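Local coordinates for copper-transporting ATPase from Sulfolobus solfataricus, a protein that probably couples ATP hydrolysis to the transport of heavy-metal cations across the cell membrane, as a type IB P-type ATPase, in two crystal structures: PDB 2YJ3 (chain A, 2.20 Å), residues T38-T43 and I133-R138; PDB 2YJ6 (chain B, 2.20 Å), residues T38-T43 and I133-R138. Both blocks share one frame: the second was fitted to the first on N, CA, C and O of the twelve residues, RMSD 0.84 Å. Numbering follows each deposited sequence.

Structure 1 (2YJ3); sequences TLTYGT and ISDVPR. It carries 1 engineered substitution outside these segments.
Tyr41 CA lies over one face of the Arg138 guanidinium, offset toward its rim. Thr38 O stands at the edge, 3.0 Å from Arg138 NE. Arg138 NH2 also approaches Gly37 O. The Tyr41 ring crosses Val136, with CD2 3.7 Å from Val136 CG1. The Asp135 carboxylate has CG beside its backbone N (chi1 -77°). This turns OD2 to a salt bridge with Lys35 NZ and a hydrogen bond from Thr36 OG1. Asp135 CG is 3.7 Å from Thr40 OG1, which is bonded to Gly37 N. Tyr41 N donates to Val136 O (2.8 Å). A modelled water accepts from Val136 N and lies within hydrogen-bonding distance of Tyr41 O and Thr43 O. Segments 38-43 and 133-138 are the two connections between the HAD-like phosphorylation domain and the nucleotide-binding domain with its antiparallel sheet, consistent with a hinge.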
loop_
_atom_site.group_PDB
_atom_site.type_symbol
_atom_site.label_atom_id
_atom_site.label_comp_id
_atom_site.label_asym_id
_atom_site.label_seq_id
_atom_site.Cartn_x
_atom_site.Cartn_y
_atom_site.Cartn_z
ATOM N N THR A 38 4.885 0.055 -0.597
ATOM C CA THR A 38 6.324 0.286 -0.657
ATOM C C THR A 38 7.122 -0.941 -0.242
ATOM O O THR A 38 7.923 -1.453 -1.019
ATOM C CB THR A 38 6.756 1.514 0.162
ATOM O OG1 THR A 38 6.749 1.194 1.552
ATOM C CG2 THR A 38 5.819 2.678 -0.116
ATOM N N LEU A 39 6.890 -1.417 0.978
ATOM C CA LEU A 39 7.556 -2.615 1.477
ATOM C C LEU A 39 6.834 -3.856 0.985
ATOM O O LEU A 39 7.342 -4.970 1.081
ATOM C CB LEU A 39 7.587 -2.611 3.006
ATOM C CG LEU A 39 8.515 -1.581 3.646
ATOM C CD1 LEU A 39 8.427 -1.634 5.166
ATOM C CD2 LEU A 39 9.947 -1.812 3.173
ATOM N N THR A 40 5.637 -3.658 0.455
ATOM C CA THR A 40 4.855 -4.757 -0.064
ATOM C C THR A 40 4.375 -4.354 -1.435
ATOM O O THR A 40 4.407 -3.180 -1.787
ATOM C CB THR A 40 3.611 -5.009 0.804
ATOM O OG1 THR A 40 2.756 -3.867 0.741
ATOM C CG2 THR A 40 4.000 -5.265 2.249
ATOM N N TYR A 41 3.919 -5.323 -2.212
ATOM C CA TYR A 41 3.385 -5.016 -3.524
ATOM C C TYR A 41 2.115 -4.189 -3.375
ATOM O O TYR A 41 1.493 -4.173 -2.308
ATOM C CB TYR A 41 3.135 -6.304 -4.300
ATOM C CG TYR A 41 4.427 -7.005 -4.672
ATOM C CD1 TYR A 41 5.120 -6.650 -5.821
ATOM C CD2 TYR A 41 4.967 -7.998 -3.863
ATOM C CE1 TYR A 41 6.309 -7.276 -6.166
ATOM C CE2 TYR A 41 6.152 -8.633 -4.197
ATOM C CZ TYR A 41 6.818 -8.265 -5.355
ATOM O OH TYR A 41 7.997 -8.879 -5.705
ATOM N N GLY A 42 1.752 -3.484 -4.438
ATOM C CA GLY A 42 0.573 -2.645 -4.429
ATOM C C GLY A 42 -0.718 -3.438 -4.389
ATOM O O GLY A 42 -1.748 -2.925 -3.959
ATOM N N THR A 43 -0.684 -4.687 -4.843
ATOM C CA THR A 43 -1.895 -5.500 -4.813
ATOM C C THR A 43 -1.787 -6.667 -3.820
ATOM O O THR A 43 -0.848 -7.474 -3.880
ATOM C CB THR A 43 -2.321 -5.988 -6.230
ATOM O OG1 THR A 43 -3.597 -6.647 -6.151
ATOM C CG2 THR A 43 -1.291 -6.939 -6.809
ATOM N N ILE A 133 -7.455 -11.057 3.594
ATOM C CA ILE A 133 -6.521 -10.627 2.558
ATOM C C ILE A 133 -5.280 -10.034 3.214
ATOM O O ILE A 133 -5.372 -9.385 4.251
ATOM C CB ILE A 133 -7.126 -9.581 1.587
ATOM C CG1 ILE A 133 -7.082 -8.183 2.194
ATOM C CG2 ILE A 133 -8.532 -9.961 1.167
ATOM C CD1 ILE A 133 -5.778 -7.440 1.937
ATOM N N SER A 134 -4.119 -10.250 2.610
ATOM C CA SER A 134 -2.893 -9.699 3.166
ATOM C C SER A 134 -1.979 -9.105 2.097
ATOM O O SER A 134 -2.060 -9.465 0.917
ATOM C CB SER A 134 -2.148 -10.764 3.972
ATOM O OG SER A 134 -1.592 -11.734 3.112
ATOM N N ASP A 135 -1.131 -8.173 2.521
ATOM C CA ASP A 135 -0.102 -7.615 1.656
ATOM C C ASP A 135 0.997 -8.652 1.452
ATOM O O ASP A 135 1.234 -9.499 2.315
ATOM C CB ASP A 135 0.474 -6.327 2.262
ATOM C CG ASP A 135 -0.462 -5.112 2.077
ATOM O OD1 ASP A 135 -1.230 -5.088 1.088
ATOM O OD2 ASP A 135 -0.426 -4.180 2.916
ATOM N N VAL A 136 1.651 -8.589 0.299
ATOM C CA VAL A 136 2.770 -9.470 -0.015
ATOM C C VAL A 136 4.065 -8.665 0.047
ATOM O O VAL A 136 4.220 -7.676 -0.660
ATOM C CB VAL A 136 2.625 -10.074 -1.426
ATOM C CG1 VAL A 136 3.890 -10.842 -1.821
ATOM C CG2 VAL A 136 1.399 -10.968 -1.492
ATOM N N PRO A 137 4.997 -9.078 0.911
ATOM C CA PRO A 137 6.257 -8.330 1.024
ATOM C C PRO A 137 7.080 -8.350 -0.267
ATOM O O PRO A 137 7.027 -9.320 -1.023
ATOM C CB PRO A 137 7.004 -9.050 2.156
ATOM C CG PRO A 137 6.302 -10.374 2.326
ATOM C CD PRO A 137 4.885 -10.167 1.898
ATOM N N ARG A 138 7.809 -7.269 -0.523
ATOM C CA ARG A 138 8.777 -7.244 -1.614
ATOM C C ARG A 138 10.078 -7.900 -1.162
ATOM O O ARG A 138 10.576 -7.624 -0.070
ATOM C CB ARG A 138 9.076 -5.813 -2.056
ATOM C CG ARG A 138 7.918 -5.082 -2.675
ATOM C CD ARG A 138 8.374 -3.728 -3.199
ATOM N NE ARG A 138 7.235 -2.885 -3.547
ATOM C CZ ARG A 138 6.628 -2.900 -4.723
ATOM N NH1 ARG A 138 7.066 -3.717 -5.680
ATOM N NH2 ARG A 138 5.591 -2.099 -4.943
HETATM O O HOH W 1 0.980 -6.791 -1.442
#

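Structure 2 (2YJ6); sequences TLTYGT and ISDVPR. It carries 1 engineered substitution outside these segments. With A99 (5'-O-[(S)-hydroxy{[(R)-hydroxy({(S)-hydroxy[(1S)-1-(2-nitrophenyl)ethoxy]phosphoryl}oxy)phosphoryl]oxy}phosphoryl]adenosine), chain C.
Tyr41 CA lies over one face of the Arg138 guanidinium, offset toward its rim. Thr38 O stands at the edge, 2.8 Å from Arg138 NE. Arg138 NH2 also approaches Gly37 O. The Tyr41 ring crosses Val136, with CD2 4.0 Å from Val136 CG1. The Asp135 carboxylate has CG opposite its backbone N (chi1 -154°), and this brings OD1 to two backbone N-H groups. Thr43 N donates to Asp135 OD1 from above the carboxylate plane (3.0 Å), and Val136 N donates to Asp135 OD1 on its anti side (2.8 Å). Asp135 CG is 3.3 Å from Thr40 OG1, which is bonded to Gly37 N. Tyr41 N donates to Val136 O (3.0 Å). The nitrophenyl end of A99 rests here: C1' is 3.4 Å from Asp135 OD2, and C6' is 3.2 Å from Gly42 O. A99 is also hydrogen-bonded to Glu63 OE1.

Structure 1 against structure 2
Two hydrogen bonds are present in structure 2 alone. Asp135(B) OD1 accepts from Thr43(B) N at 3.0 Å and from Val136(B) N at 2.8 Å. In structure 1, Asp135(A) OD1 is too far from Thr43(A) N and Val136(A) N. The bond from Tyr41(A) N to Val136(A) O is kept between Tyr41(B) and Val136(B). The CG atoms of Asp135(A) and Asp135(B) stand 2.0 Å apart after superposition. Asp135(B) OD1 takes roughly the place of the water modelled in structure 1, which accepts from Val136(A) N, so a carboxylate replaces a water as partner of that amide.

The backbone differs with it. Psi is 159° at Tyr41(A) and -18° at Tyr41(B). Phi is negative at Gly42(A) and positive at Gly42(B), and their CA atoms stand 1.9 Å apart after superposition. The carbonyl O atoms of Tyr41(A) and Tyr41(B) stand 2.8 Å apart. Gly42(B) N comes to 3.1 Å from Asp135(B) OD1, a contact absent in structure 1.

A99 is in structure 2 alone and touches Gly42(B), Thr43(B), Ile133(B), Ser134(B) and Asp135(B). Structure 1 holds glycerol at this place, at least in part. The differences at Gly42(B) and Asp135(B) are probably linked to A99, though two crystals differ in more than this. The side chains of Thr40(A), Tyr41(A) and Val136(A) and their counterparts keep their places. The models also differ at Ile133(A) and Ile133(B): CD1 atoms 4.8 Å apart, CG1 and CG2 exchanging places. The OG1 atoms of Thr43(A) and Thr43(B) stand 4.4 Å apart, and Thr43(B) OG1 meets Val136(B) CG2.

Structure 2 (2YJ6)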
loop_
_atom_site.group_PDB
_atom_site.type_symbol
_atom_site.label_atom_id
_atom_site.label_comp_id
_atom_site.label_asym_id
_atom_site.label_seq_id
_atom_site.Cartn_x
_atom_site.Cartn_y
_atom_site.Cartn_z
ATOM N N THR B 38 5.315 0.327 -0.907
ATOM C CA THR B 38 6.756 0.575 -0.833
ATOM C C THR B 38 7.490 -0.654 -0.275
ATOM O O THR B 38 8.278 -1.284 -0.980
ATOM C CB THR B 38 7.117 1.913 -0.072
ATOM O OG1 THR B 38 6.772 1.834 1.318
ATOM C CG2 THR B 38 6.392 3.090 -0.687
ATOM N N LEU B 39 7.205 -1.007 0.977
ATOM C CA LEU B 39 7.671 -2.268 1.541
ATOM C C LEU B 39 6.872 -3.479 1.007
ATOM O O LEU B 39 7.322 -4.623 1.100
ATOM C CB LEU B 39 7.623 -2.200 3.068
ATOM C CG LEU B 39 8.428 -1.021 3.633
ATOM C CD1 LEU B 39 8.359 -0.985 5.142
ATOM C CD2 LEU B 39 9.891 -1.076 3.173
ATOM N N THR B 40 5.700 -3.228 0.433
ATOM C CA THR B 40 4.919 -4.294 -0.198
ATOM C C THR B 40 4.702 -3.985 -1.668
ATOM O O THR B 40 4.960 -2.861 -2.115
ATOM C CB THR B 40 3.538 -4.466 0.466
ATOM O OG1 THR B 40 2.733 -3.301 0.230
ATOM C CG2 THR B 40 3.681 -4.675 1.957
ATOM N N TYR B 41 4.227 -4.971 -2.427
ATOM C CA TYR B 41 3.812 -4.711 -3.807
ATOM C C TYR B 41 2.530 -3.898 -3.845
ATOM O O TYR B 41 2.197 -3.311 -4.876
ATOM C CB TYR B 41 3.574 -6.002 -4.580
ATOM C CG TYR B 41 4.818 -6.774 -4.881
ATOM C CD1 TYR B 41 5.556 -6.515 -6.026
ATOM C CD2 TYR B 41 5.256 -7.775 -4.020
ATOM C CE1 TYR B 41 6.709 -7.228 -6.308
ATOM C CE2 TYR B 41 6.400 -8.494 -4.290
ATOM C CZ TYR B 41 7.125 -8.221 -5.435
ATOM O OH TYR B 41 8.267 -8.943 -5.701
ATOM N N GLY B 42 1.814 -3.866 -2.722
ATOM C CA GLY B 42 0.518 -3.213 -2.667
ATOM C C GLY B 42 -0.546 -4.004 -3.412
ATOM O O GLY B 42 -1.479 -3.425 -3.964
ATOM N N THR B 43 -0.403 -5.330 -3.424
ATOM C CA THR B 43 -1.348 -6.217 -4.106
ATOM C C THR B 43 -2.029 -7.202 -3.146
ATOM O O THR B 43 -1.398 -8.140 -2.656
ATOM C CB THR B 43 -0.648 -7.046 -5.197
ATOM O OG1 THR B 43 0.335 -7.896 -4.591
ATOM C CG2 THR B 43 0.022 -6.147 -6.214
ATOM N N ILE B 133 -7.671 -11.266 4.092
ATOM C CA ILE B 133 -6.978 -10.712 2.937
ATOM C C ILE B 133 -5.641 -10.098 3.344
ATOM O O ILE B 133 -5.567 -9.416 4.368
ATOM C CB ILE B 133 -7.863 -9.644 2.278
ATOM C CG1 ILE B 133 -9.057 -10.327 1.617
ATOM C CG2 ILE B 133 -7.077 -8.829 1.274
ATOM C CD1 ILE B 133 -10.039 -9.382 1.005
ATOM N N SER B 134 -4.599 -10.352 2.549
ATOM C CA SER B 134 -3.247 -9.848 2.834
ATOM C C SER B 134 -2.526 -9.245 1.622
ATOM O O SER B 134 -2.944 -9.428 0.481
ATOM C CB SER B 134 -2.364 -10.950 3.419
ATOM O OG SER B 134 -2.889 -11.421 4.647
ATOM N N ASP B 135 -1.435 -8.529 1.909
ATOM C CA ASP B 135 -0.548 -7.925 0.913
ATOM C C ASP B 135 0.640 -8.875 0.804
ATOM O O ASP B 135 0.728 -9.826 1.582
ATOM C CB ASP B 135 -0.072 -6.554 1.433
ATOM C CG ASP B 135 0.320 -5.576 0.319
ATOM O OD1 ASP B 135 0.782 -6.008 -0.760
ATOM O OD2 ASP B 135 0.161 -4.354 0.545
ATOM N N VAL B 136 1.549 -8.611 -0.140
ATOM C CA VAL B 136 2.801 -9.363 -0.288
ATOM C C VAL B 136 4.030 -8.460 -0.090
ATOM O O VAL B 136 4.183 -7.466 -0.793
ATOM C CB VAL B 136 2.917 -9.956 -1.707
ATOM C CG1 VAL B 136 4.112 -10.912 -1.811
ATOM C CG2 VAL B 136 1.631 -10.640 -2.105
ATOM N N PRO B 137 4.925 -8.819 0.845
ATOM C CA PRO B 137 6.178 -8.069 1.042
ATOM C C PRO B 137 7.168 -8.226 -0.123
ATOM O O PRO B 137 7.322 -9.317 -0.670
ATOM C CB PRO B 137 6.757 -8.678 2.323
ATOM C CG PRO B 137 6.196 -10.068 2.363
ATOM C CD PRO B 137 4.808 -9.958 1.772
ATOM N N ARG B 138 7.830 -7.128 -0.486
ATOM C CA ARG B 138 8.758 -7.106 -1.614
ATOM C C ARG B 138 9.921 -8.057 -1.398
ATOM O O ARG B 138 10.373 -8.241 -0.271
ATOM C CB ARG B 138 9.274 -5.686 -1.871
ATOM C CG ARG B 138 8.214 -4.747 -2.428
ATOM C CD ARG B 138 8.791 -3.398 -2.853
ATOM N NE ARG B 138 7.763 -2.565 -3.471
ATOM C CZ ARG B 138 7.544 -2.506 -4.780
ATOM N NH1 ARG B 138 8.298 -3.210 -5.610
ATOM N NH2 ARG B 138 6.574 -1.739 -5.265
HETATM C "C'" A99 C . -6.777 -2.759 0.287
HETATM N N1 A99 C . -15.822 -5.253 -1.314
HETATM C C2 A99 C . -15.711 -5.591 -0.015
HETATM N N3 A99 C . -15.283 -4.741 0.928
HETATM C C4 A99 C . -14.941 -3.463 0.605
HETATM C C5 A99 C . -15.033 -3.025 -0.798
HETATM C C6 A99 C . -15.508 -4.021 -1.785
HETATM N N6 A99 C . -15.635 -3.717 -3.105
HETATM N N7 A99 C . -14.632 -1.741 -0.830
HETATM C C8 A99 C . -14.308 -1.388 0.437
HETATM N N9 A99 C . -14.484 -2.413 1.289
HETATM P PA A99 C . -11.431 1.998 1.499
HETATM P PB A99 C . -8.891 0.989 0.915
HETATM P PG A99 C . -7.106 -0.827 2.161
HETATM O "O'L" A99 C . -5.830 -4.575 2.199
HETATM O "O'M" A99 C . -4.331 -5.948 1.604
HETATM C "C1'" A99 C . -3.183 -4.122 -0.021
HETATM O O1A A99 C . -10.729 2.572 2.709
HETATM C C1B A99 C . -14.246 -2.374 2.748
HETATM O O1B A99 C . -8.399 1.001 -0.517
HETATM O O1G A99 C . -6.066 0.056 1.506
HETATM C "C2'" A99 C . -4.480 -4.004 0.453
HETATM N "N2'" A99 C . -4.903 -4.875 1.463
HETATM O "O2'" A99 C . -12.779 -3.546 4.232
HETATM O O2A A99 C . -11.944 2.902 0.408
HETATM C C2B A99 C . -12.810 -2.757 3.037
HETATM O O2B A99 C . -8.478 2.085 1.875
HETATM O O2G A99 C . -6.898 -2.358 1.667
HETATM C "C3'" A99 C . -5.366 -2.964 -0.133
HETATM O "O3'" A99 C . -11.024 -1.589 4.184
HETATM O O3A A99 C . -10.490 0.893 0.829
HETATM C C3B A99 C . -12.093 -1.441 3.239
HETATM O O3B A99 C . -8.562 -0.452 1.575
HETATM O O3G A99 C . -7.203 -0.834 3.673
HETATM C "C4'" A99 C . -4.862 -2.159 -1.147
HETATM O "O4'" A99 C . -14.424 -1.027 3.211
HETATM C C4B A99 C . -13.195 -0.518 3.745
HETATM C "C5'" A99 C . -3.552 -2.311 -1.580
HETATM O "O5'" A99 C . -12.632 1.038 1.979
HETATM C C5B A99 C . -12.986 0.944 3.359
HETATM C "C6'" A99 C . -2.728 -3.281 -1.026
HETATM C "CM'" A99 C . -7.429 -1.777 -0.683
#